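Local coordinates for beta-ketoacyl synthase (Pseudomonas aeruginosa, PDB 4CW4), which condenses acetyl-CoA with malonyl-ACP to make acetoacetyl-ACP, the primer of fatty acid synthesis, releasing carbon dioxide and CoA, at residues F187-L192 against L256-N261; M263-I268 against T279-G284; T449-L454 against D511-R516. All blocks are in the same frame, centred on the assembly; numbering follows the deposited sequence.

Contact 1 (F187-L192 against L256-N261)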
loop_
_atom_site.group_PDB
_atom_site.type_symbol
_atom_site.label_atom_id
_atom_site.label_comp_id
_atom_site.label_asym_id
_atom_site.label_seq_id
_atom_site.Cartn_x
_atom_site.Cartn_y
_atom_site.Cartn_z
ATOM N N PHE A 187 10.555 7.874 -18.700
ATOM C CA PHE A 187 9.533 6.873 -18.408
ATOM C C PHE A 187 9.084 6.744 -16.951
ATOM O O PHE A 187 8.286 5.865 -16.626
ATOM C CB PHE A 187 9.931 5.511 -18.968
ATOM C CG PHE A 187 10.024 5.484 -20.461
ATOM C CD1 PHE A 187 8.888 5.646 -21.244
ATOM C CD2 PHE A 187 11.239 5.300 -21.083
ATOM C CE1 PHE A 187 8.972 5.617 -22.624
ATOM C CE2 PHE A 187 11.332 5.271 -22.456
ATOM C CZ PHE A 187 10.201 5.432 -23.228
ATOM N N HIS A 188 9.545 7.628 -16.083
ATOM C CA HIS A 188 9.085 7.603 -14.702
ATOM C C HIS A 188 7.770 8.357 -14.522
ATOM O O HIS A 188 7.659 9.508 -14.950
ATOM C CB HIS A 188 10.127 8.254 -13.809
ATOM C CG HIS A 188 11.408 7.502 -13.736
ATOM N ND1 HIS A 188 12.542 8.033 -13.163
ATOM C CD2 HIS A 188 11.745 6.266 -14.174
ATOM C CE1 HIS A 188 13.519 7.145 -13.232
ATOM N NE2 HIS A 188 13.064 6.068 -13.849
ATOM N N PRO A 189 6.786 7.737 -13.850
ATOM C CA PRO A 189 5.630 8.516 -13.401
ATOM C C PRO A 189 6.032 9.730 -12.560
ATOM O O PRO A 189 7.079 9.723 -11.869
ATOM C CB PRO A 189 4.853 7.531 -12.536
ATOM C CG PRO A 189 5.239 6.193 -13.034
ATOM C CD PRO A 189 6.686 6.335 -13.414
ATOM N N ARG A 190 5.190 10.759 -12.592
ATOM C CA ARG A 190 5.468 12.008 -11.876
ATOM C C ARG A 190 5.703 11.766 -10.383
ATOM O O ARG A 190 6.589 12.381 -9.805
ATOM C CB ARG A 190 4.323 12.992 -12.082
ATOM C CG ARG A 190 4.542 14.348 -11.415
ATOM C CD ARG A 190 3.506 15.341 -11.887
ATOM N NE ARG A 190 3.623 16.632 -11.221
ATOM C CZ ARG A 190 4.463 17.593 -11.590
ATOM N NH1 ARG A 190 5.281 17.413 -12.618
ATOM N NH2 ARG A 190 4.488 18.738 -10.931
ATOM N N GLY A 191 4.955 10.848 -9.779
ATOM C CA GLY A 191 5.142 10.565 -8.361
ATOM C C GLY A 191 6.518 10.003 -8.045
ATOM O O GLY A 191 7.040 10.219 -6.962
ATOM N N LEU A 192 7.105 9.276 -8.994
ATOM C CA LEU A 192 8.435 8.739 -8.792
ATOM C C LEU A 192 9.486 9.818 -8.976
ATOM O O LEU A 192 10.451 9.852 -8.225
ATOM C CB LEU A 192 8.698 7.532 -9.686
ATOM C CG LEU A 192 7.731 6.360 -9.487
ATOM C CD1 LEU A 192 8.301 5.090 -10.129
ATOM C CD2 LEU A 192 7.370 6.110 -8.010
ATOM N N LEU A 256 3.288 -1.369 -15.642
ATOM C CA LEU A 256 2.869 -2.132 -14.475
ATOM C C LEU A 256 3.880 -1.962 -13.311
ATOM O O LEU A 256 3.488 -1.503 -12.240
ATOM C CB LEU A 256 2.602 -3.614 -14.819
ATOM C CG LEU A 256 2.077 -4.459 -13.640
ATOM C CD1 LEU A 256 1.077 -5.560 -14.048
ATOM C CD2 LEU A 256 3.235 -5.114 -12.956
ATOM N N PRO A 257 5.174 -2.300 -13.517
ATOM C CA PRO A 257 6.040 -2.224 -12.332
ATOM C C PRO A 257 6.173 -0.812 -11.757
ATOM O O PRO A 257 6.170 -0.678 -10.524
ATOM C CB PRO A 257 7.379 -2.796 -12.822
ATOM C CG PRO A 257 7.318 -2.719 -14.307
ATOM C CD PRO A 257 5.880 -2.878 -14.673
ATOM N N LEU A 258 6.207 0.216 -12.606
ATOM C CA LEU A 258 6.405 1.561 -12.092
ATOM C C LEU A 258 5.116 2.163 -11.509
ATOM O O LEU A 258 5.148 3.199 -10.857
ATOM C CB LEU A 258 7.006 2.476 -13.161
ATOM C CG LEU A 258 8.399 2.081 -13.670
ATOM C CD1 LEU A 258 8.952 3.183 -14.586
ATOM C CD2 LEU A 258 9.354 1.805 -12.528
ATOM N N GLY A 259 3.986 1.504 -11.715
ATOM C CA GLY A 259 2.747 1.959 -11.122
ATOM C C GLY A 259 2.533 1.547 -9.680
ATOM O O GLY A 259 1.767 2.206 -8.977
ATOM N N PHE A 260 3.197 0.483 -9.230
ATOM C CA PHE A 260 2.951 -0.041 -7.885
ATOM C C PHE A 260 3.125 1.030 -6.816
ATOM O O PHE A 260 4.063 1.841 -6.862
ATOM C CB PHE A 260 3.902 -1.179 -7.543
ATOM C CG PHE A 260 3.596 -2.450 -8.256
ATOM C CD1 PHE A 260 2.396 -3.109 -8.041
ATOM C CD2 PHE A 260 4.471 -2.977 -9.168
ATOM C CE1 PHE A 260 2.099 -4.264 -8.698
ATOM C CE2 PHE A 260 4.160 -4.141 -9.825
ATOM C CZ PHE A 260 2.977 -4.783 -9.580
ATOM N N ASN A 261 2.246 0.993 -5.820
ATOM C CA ASN A 261 2.255 2.019 -4.767
ATOM C C ASN A 261 3.500 2.002 -3.896
ATOM O O ASN A 261 3.742 2.958 -3.166
ATOM C CB ASN A 261 0.962 1.989 -3.937
ATOM C CG ASN A 261 1.054 1.095 -2.731
ATOM O OD1 ASN A 261 1.543 -0.033 -2.789
ATOM N ND2 ASN A 261 0.562 1.608 -1.612
#
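Leu258 buries far more surface here than any other residue, its side chain pressed against Phe187, His188, Pro189 and Leu192 in the N-terminal half of a thiolase-fold ketosynthase. Residues 187-192 form the entry to helix 190-204, with Pro189 at the N-cap; Leu258 belongs to the short, weakly bonded helix 255-259. No hydrogen bond joins the two segments; the join is van der Waals packing, of carbons on carbons and on two carbonyl oxygens. CG of Leu258 lies beside its own backbone N (chi1 -63°), and from there the branch splits its work. CD1 reaches the backbone, 3.4 Å from Phe187 O, and also comes within 4.2 Å of His188 CD2. CB is the part that meets the proline: the Pro189 ring crosses the leucine side chain at about a right angle, with its CD 3.9 Å from Leu258 CB. Leu192, three residues after Pro189 in the first turn of the helix, sets its CD1 4.2 Å from Leu258 CD2. Other residues complete the packing. Phe267 of helix 263-273 packs on both leucines and meets the His188 ring edge-to-face, while His188 ND1 is hydrogen-bonded to Tyr183 OH. The carbonyl of Leu258 is buried among carbons but not left without a partner, because Gln232 NE2 donates a hydrogen bond to it. Two carbons approach that same oxygen, Pro189 CG and Leu192 CD1, each 3.7 Å from Leu258 O.

Contact 2 (M263-I268 against T279-G284)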
loop_
_atom_site.group_PDB
_atom_site.type_symbol
_atom_site.label_atom_id
_atom_site.label_comp_id
_atom_site.label_asym_id
_atom_site.label_seq_id
_atom_site.Cartn_x
_atom_site.Cartn_y
_atom_site.Cartn_z
ATOM N N MET A 263 6.536 1.910 -5.218
ATOM C CA MET A 263 7.662 2.385 -6.004
ATOM C C MET A 263 8.324 3.673 -5.509
ATOM O O MET A 263 9.529 3.826 -5.699
ATOM C CB MET A 263 7.297 2.451 -7.486
ATOM C CG MET A 263 7.219 1.058 -8.070
ATOM S SD MET A 263 8.889 0.421 -8.442
ATOM C CE MET A 263 8.642 -1.349 -8.306
ATOM N N PRO A 264 7.575 4.590 -4.855
ATOM C CA PRO A 264 8.276 5.732 -4.252
ATOM C C PRO A 264 9.325 5.292 -3.223
ATOM O O PRO A 264 10.356 5.926 -3.097
ATOM C CB PRO A 264 7.143 6.525 -3.589
ATOM C CG PRO A 264 5.971 6.266 -4.493
ATOM C CD PRO A 264 6.117 4.789 -4.837
ATOM N N THR A 265 9.049 4.202 -2.519
ATOM C CA THR A 265 9.963 3.586 -1.561
ATOM C C THR A 265 11.065 2.803 -2.286
ATOM O O THR A 265 12.256 2.962 -2.007
ATOM C CB THR A 265 9.168 2.585 -0.685
ATOM O OG1 THR A 265 8.005 3.253 -0.186
ATOM C CG2 THR A 265 10.035 2.046 0.447
ATOM N N ASP A 266 10.660 1.942 -3.213
ATOM C CA ASP A 266 11.610 1.096 -3.915
ATOM C C ASP A 266 12.658 1.921 -4.663
ATOM O O ASP A 266 13.822 1.553 -4.714
ATOM C CB ASP A 266 10.876 0.189 -4.914
ATOM C CG ASP A 266 9.848 -0.724 -4.258
ATOM O OD1 ASP A 266 10.034 -1.143 -3.096
ATOM O OD2 ASP A 266 8.828 -1.015 -4.931
ATOM N N PHE A 267 12.244 3.033 -5.269
ATOM C CA PHE A 267 13.187 3.873 -6.004
ATOM C C PHE A 267 14.243 4.472 -5.068
ATOM O O PHE A 267 15.383 4.661 -5.452
ATOM C CB PHE A 267 12.457 4.992 -6.754
ATOM C CG PHE A 267 12.162 4.659 -8.189
ATOM C CD1 PHE A 267 11.721 3.403 -8.556
ATOM C CD2 PHE A 267 12.347 5.606 -9.183
ATOM C CE1 PHE A 267 11.465 3.087 -9.868
ATOM C CE2 PHE A 267 12.103 5.284 -10.522
ATOM C CZ PHE A 267 11.663 4.019 -10.859
ATOM N N ILE A 268 13.874 4.777 -3.841
ATOM C CA ILE A 268 14.857 5.319 -2.906
ATOM C C ILE A 268 15.925 4.281 -2.542
ATOM O O ILE A 268 17.115 4.590 -2.537
ATOM C CB ILE A 268 14.173 5.871 -1.651
ATOM C CG1 ILE A 268 13.360 7.114 -2.012
ATOM C CG2 ILE A 268 15.182 6.238 -0.566
ATOM C CD1 ILE A 268 12.394 7.521 -0.934
ATOM N N THR A 279 12.413 -2.129 4.578
ATOM C CA THR A 279 11.645 -1.337 3.665
ATOM C C THR A 279 10.186 -1.701 3.807
ATOM O O THR A 279 9.846 -2.732 4.379
ATOM C CB THR A 279 12.179 -1.521 2.229
ATOM O OG1 THR A 279 11.620 -0.517 1.370
ATOM C CG2 THR A 279 11.911 -2.929 1.692
ATOM N N GLY A 280 9.309 -0.840 3.313
ATOM C CA GLY A 280 7.894 -1.119 3.324
ATOM C C GLY A 280 7.134 0.127 2.923
ATOM O O GLY A 280 7.673 1.222 2.978
ATOM N N SER A 281 5.879 -0.051 2.520
ATOM C CA SER A 281 5.010 1.053 2.151
ATOM C C SER A 281 3.672 0.812 2.799
ATOM O O SER A 281 2.969 -0.118 2.421
ATOM C CB SER A 281 4.844 1.127 0.630
ATOM O OG SER A 281 6.089 1.254 -0.049
ATOM N N ILE A 282 3.328 1.664 3.765
ATOM C CA ILE A 282 2.134 1.472 4.574
ATOM C C ILE A 282 1.080 2.478 4.185
ATOM O O ILE A 282 1.365 3.655 4.120
ATOM C CB ILE A 282 2.445 1.574 6.064
ATOM C CG1 ILE A 282 3.692 0.745 6.369
ATOM C CG2 ILE A 282 1.253 1.107 6.889
ATOM C CD1 ILE A 282 4.069 0.681 7.815
ATOM N N THR A 283 -0.122 2.015 3.851
ATOM C CA THR A 283 -1.224 2.927 3.561
ATOM C C THR A 283 -2.340 2.896 4.605
ATOM O O THR A 283 -2.612 1.879 5.252
ATOM C CB THR A 283 -1.812 2.677 2.160
ATOM O OG1 THR A 283 -2.155 1.298 2.010
ATOM C CG2 THR A 283 -0.818 3.033 1.103
ATOM N N GLY A 284 -2.944 4.067 4.751
ATOM C CA GLY A 284 -4.053 4.321 5.642
ATOM C C GLY A 284 -4.831 5.509 5.106
ATOM O O GLY A 284 -5.117 6.454 5.835
HETATM O O HOH W 1 9.917 -1.558 -0.549
#
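Thr265 of helix 263-273 lies against Thr279, Gly280 and Ser281 of strand 278-283, a helix-on-sheet packing inside the thiolase fold of the ketosynthase. The two short segments run nearly antiparallel, at 160°, and their axes approach to 7.9 Å. Met263 points away from the strand, and both it and Pro264 pack on Leu192 of helix 190-204. Thr265 then carries the direct contact, and its two branches divide the strand between them. A chi1 of -50° puts OG1 beside the backbone N, facing Ser281, and leaves CG2 anti to that N, facing Thr279 and Gly280. That methyl lies 3.2 Å from Thr279 OG1, a close approach, and 3.6 Å from Gly280 O; the glycine meets it through this carbonyl oxygen. Asp266 follows and joins the strand through a water instead: the water is hydrogen-bonded to Asp266 OD1 at 2.6 Å and to Thr279 OG1 at 2.8 Å. The carboxylate has further partners, OD2 in Ser262 OG and OD1 in Asn543 ND2 of the second subunit, while Thr279 OG1 is also hydrogen-bonded to Asn269 ND2. Farther on, Ile268 packs on Val224 of strand 222-225, which pairs in parallel with strand 278-283. Strand residues 281-283 pair antiparallel with a strand of the second subunit, so the sheet backing this helix continues across the dimer interface. At the centre of the contact the two hydroxyls meet directly, Thr265 OG1 and Ser281 OG being hydrogen-bonded at 2.8 Å.

Contact 3 (T449-L454 against D511-R516)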
loop_
_atom_site.group_PDB
_atom_site.type_symbol
_atom_site.label_atom_id
_atom_site.label_comp_id
_atom_site.label_asym_id
_atom_site.label_seq_id
_atom_site.Cartn_x
_atom_site.Cartn_y
_atom_site.Cartn_z
ATOM N N THR A 449 -16.925 17.614 12.962
ATOM C CA THR A 449 -16.473 16.413 13.660
ATOM C C THR A 449 -15.067 16.539 14.253
ATOM O O THR A 449 -14.826 16.071 15.361
ATOM C CB THR A 449 -16.539 15.150 12.782
ATOM O OG1 THR A 449 -15.733 15.304 11.603
ATOM C CG2 THR A 449 -17.937 14.883 12.398
ATOM N N GLU A 450 -14.145 17.178 13.537
ATOM C CA GLU A 450 -12.794 17.333 14.056
ATOM C C GLU A 450 -12.746 18.329 15.192
ATOM O O GLU A 450 -12.076 18.092 16.189
ATOM C CB GLU A 450 -11.780 17.712 12.976
ATOM C CG GLU A 450 -10.357 17.626 13.524
ATOM C CD GLU A 450 -9.232 17.957 12.553
ATOM O OE1 GLU A 450 -9.467 18.606 11.512
ATOM O OE2 GLU A 450 -8.070 17.625 12.874
ATOM N N SER A 451 -13.431 19.452 15.062
ATOM C CA SER A 451 -13.415 20.408 16.160
ATOM C C SER A 451 -14.050 19.819 17.420
ATOM O O SER A 451 -13.583 20.076 18.523
ATOM C CB SER A 451 -14.074 21.731 15.760
ATOM O OG SER A 451 -15.475 21.617 15.553
ATOM N N GLU A 452 -15.089 19.012 17.260
ATOM C CA GLU A 452 -15.704 18.376 18.418
ATOM C C GLU A 452 -14.721 17.429 19.110
ATOM O O GLU A 452 -14.640 17.416 20.331
ATOM C CB GLU A 452 -16.977 17.630 18.031
ATOM C CG GLU A 452 -17.614 16.955 19.209
ATOM C CD GLU A 452 -19.051 16.572 18.955
ATOM O OE1 GLU A 452 -19.466 16.538 17.783
ATOM O OE2 GLU A 452 -19.762 16.308 19.946
ATOM N N ILE A 453 -13.973 16.638 18.344
ATOM C CA ILE A 453 -12.946 15.787 18.947
ATOM C C ILE A 453 -11.895 16.613 19.687
ATOM O O ILE A 453 -11.567 16.331 20.836
ATOM C CB ILE A 453 -12.249 14.956 17.874
ATOM C CG1 ILE A 453 -13.221 13.923 17.311
ATOM C CG2 ILE A 453 -11.009 14.260 18.428
ATOM C CD1 ILE A 453 -12.781 13.311 15.997
ATOM N N LEU A 454 -11.341 17.629 19.035
ATOM C CA LEU A 454 -10.298 18.418 19.693
ATOM C C LEU A 454 -10.816 19.137 20.937
ATOM O O LEU A 454 -10.153 19.180 21.963
ATOM C CB LEU A 454 -9.681 19.426 18.723
ATOM C CG LEU A 454 -9.038 18.843 17.471
ATOM C CD1 LEU A 454 -8.582 19.950 16.543
ATOM C CD2 LEU A 454 -7.883 17.924 17.827
ATOM N N ASP A 511 -20.921 26.494 13.041
ATOM C CA ASP A 511 -21.146 25.172 13.631
ATOM C C ASP A 511 -19.877 24.521 14.173
ATOM O O ASP A 511 -19.913 23.398 14.657
ATOM C CB ASP A 511 -21.891 24.234 12.667
ATOM C CG ASP A 511 -21.163 24.009 11.347
ATOM O OD1 ASP A 511 -19.978 24.403 11.229
ATOM O OD2 ASP A 511 -21.794 23.401 10.432
ATOM N N VAL A 512 -18.744 25.218 14.094
ATOM C CA VAL A 512 -17.502 24.670 14.608
ATOM C C VAL A 512 -17.483 24.774 16.138
ATOM O O VAL A 512 -17.887 25.786 16.709
ATOM C CB VAL A 512 -16.314 25.404 13.997
ATOM C CG1 VAL A 512 -15.014 25.051 14.714
ATOM C CG2 VAL A 512 -16.215 25.080 12.494
ATOM N N HIS A 513 -16.999 23.724 16.792
ATOM C CA HIS A 513 -16.909 23.691 18.256
ATOM C C HIS A 513 -15.602 24.365 18.689
ATOM O O HIS A 513 -14.523 23.845 18.415
ATOM C CB HIS A 513 -16.922 22.245 18.747
ATOM C CG HIS A 513 -18.181 21.503 18.436
ATOM N ND1 HIS A 513 -18.704 20.549 19.287
ATOM C CD2 HIS A 513 -19.007 21.539 17.364
ATOM C CE1 HIS A 513 -19.795 20.035 18.754
ATOM N NE2 HIS A 513 -20.003 20.615 17.588
ATOM N N GLN A 514 -15.699 25.507 19.370
ATOM C CA GLN A 514 -14.546 26.353 19.634
ATOM C C GLN A 514 -14.240 26.640 21.088
ATOM O O GLN A 514 -13.288 27.359 21.348
ATOM C CB GLN A 514 -14.796 27.751 19.027
ATOM C CG GLN A 514 -14.868 27.793 17.572
ATOM C CD GLN A 514 -14.758 29.185 17.034
ATOM O OE1 GLN A 514 -15.764 29.822 16.695
ATOM N NE2 GLN A 514 -13.531 29.654 16.896
ATOM N N GLN A 515 -15.040 26.146 22.030
ATOM C CA GLN A 515 -14.931 26.661 23.396
ATOM C C GLN A 515 -13.493 26.618 23.915
ATOM O O GLN A 515 -13.041 27.576 24.525
ATOM C CB GLN A 515 -15.882 25.964 24.389
ATOM C CG GLN A 515 -15.839 26.637 25.785
ATOM C CD GLN A 515 -16.732 25.996 26.842
ATOM O OE1 GLN A 515 -17.548 25.107 26.569
ATOM N NE2 GLN A 515 -16.574 26.455 28.073
ATOM N N ARG A 516 -12.785 25.517 23.661
ATOM C CA ARG A 516 -11.417 25.334 24.152
ATOM C C ARG A 516 -10.332 25.422 23.078
ATOM O O ARG A 516 -9.188 25.081 23.346
ATOM C CB ARG A 516 -11.318 23.995 24.894
ATOM C CG ARG A 516 -11.969 24.066 26.275
ATOM C CD ARG A 516 -12.666 22.793 26.679
ATOM N NE ARG A 516 -13.898 22.590 25.911
ATOM C CZ ARG A 516 -15.124 22.453 26.422
ATOM N NH1 ARG A 516 -15.342 22.520 27.730
ATOM N NH2 ARG A 516 -16.145 22.247 25.605
#
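The irregular chain 511-516 passes beside helix 444-461, with the CA atoms of Ser451 and His513 only 5.2 Å apart, in a helix-loop contact of the ketosynthase domain. Ser451 bonds the loop at this closest point. With chi1 at 68°, its OG stands between its own backbone N and carbonyl carbon and accepts the His513 N-H in a 2.9 Å hydrogen bond, at an N-H...O angle of 159°. The single proton of the same hydroxyl can be shared between two carbonyl oxygens of the preceding turn, Arg447 O and Val448 O, so it links the helix backbone to the loop. Val512 CG1 packs against the same serine, 3.6 Å from Ser451 CB. Next along, Glu452 extends in the same direction as the His513 ring and lies alongside it. Its CB sits over one face of the imidazole in a CH-pi contact, 3.9 Å from the centroid, and its carboxylate plane is tilted 31° from that of the ring. Beyond these residues, Asp511 and Arg516 form salt bridges with Arg447 and Asp455 of the helix. Where the glutamate chain ends, its CD lies 3.5 Å from His513 CE1.

In the fold
Contacts 1 and 2 adjoin, their centres 12 Å apart, because helix 255-259 and helix 263-273 follow each other in the chain. Leu192 CD2 touches Pro264 N at 3.5 Å, so helix 263-273 packs on helix 190-204 as well as on strand 278-283. Both contacts reach the dimer interface: Asn261 OD1 of contact 1 is hydrogen-bonded to Thr283 OG1 of the second subunit. Contact 3 is remote, its centre 40 Å from that of contact 1 and 34 Å from that of contact 2. Its Ser451 side chain is about 10 Å from that of His439, a predicted active-site residue whose backbone N is hydrogen-bonded to Glu450 OE2.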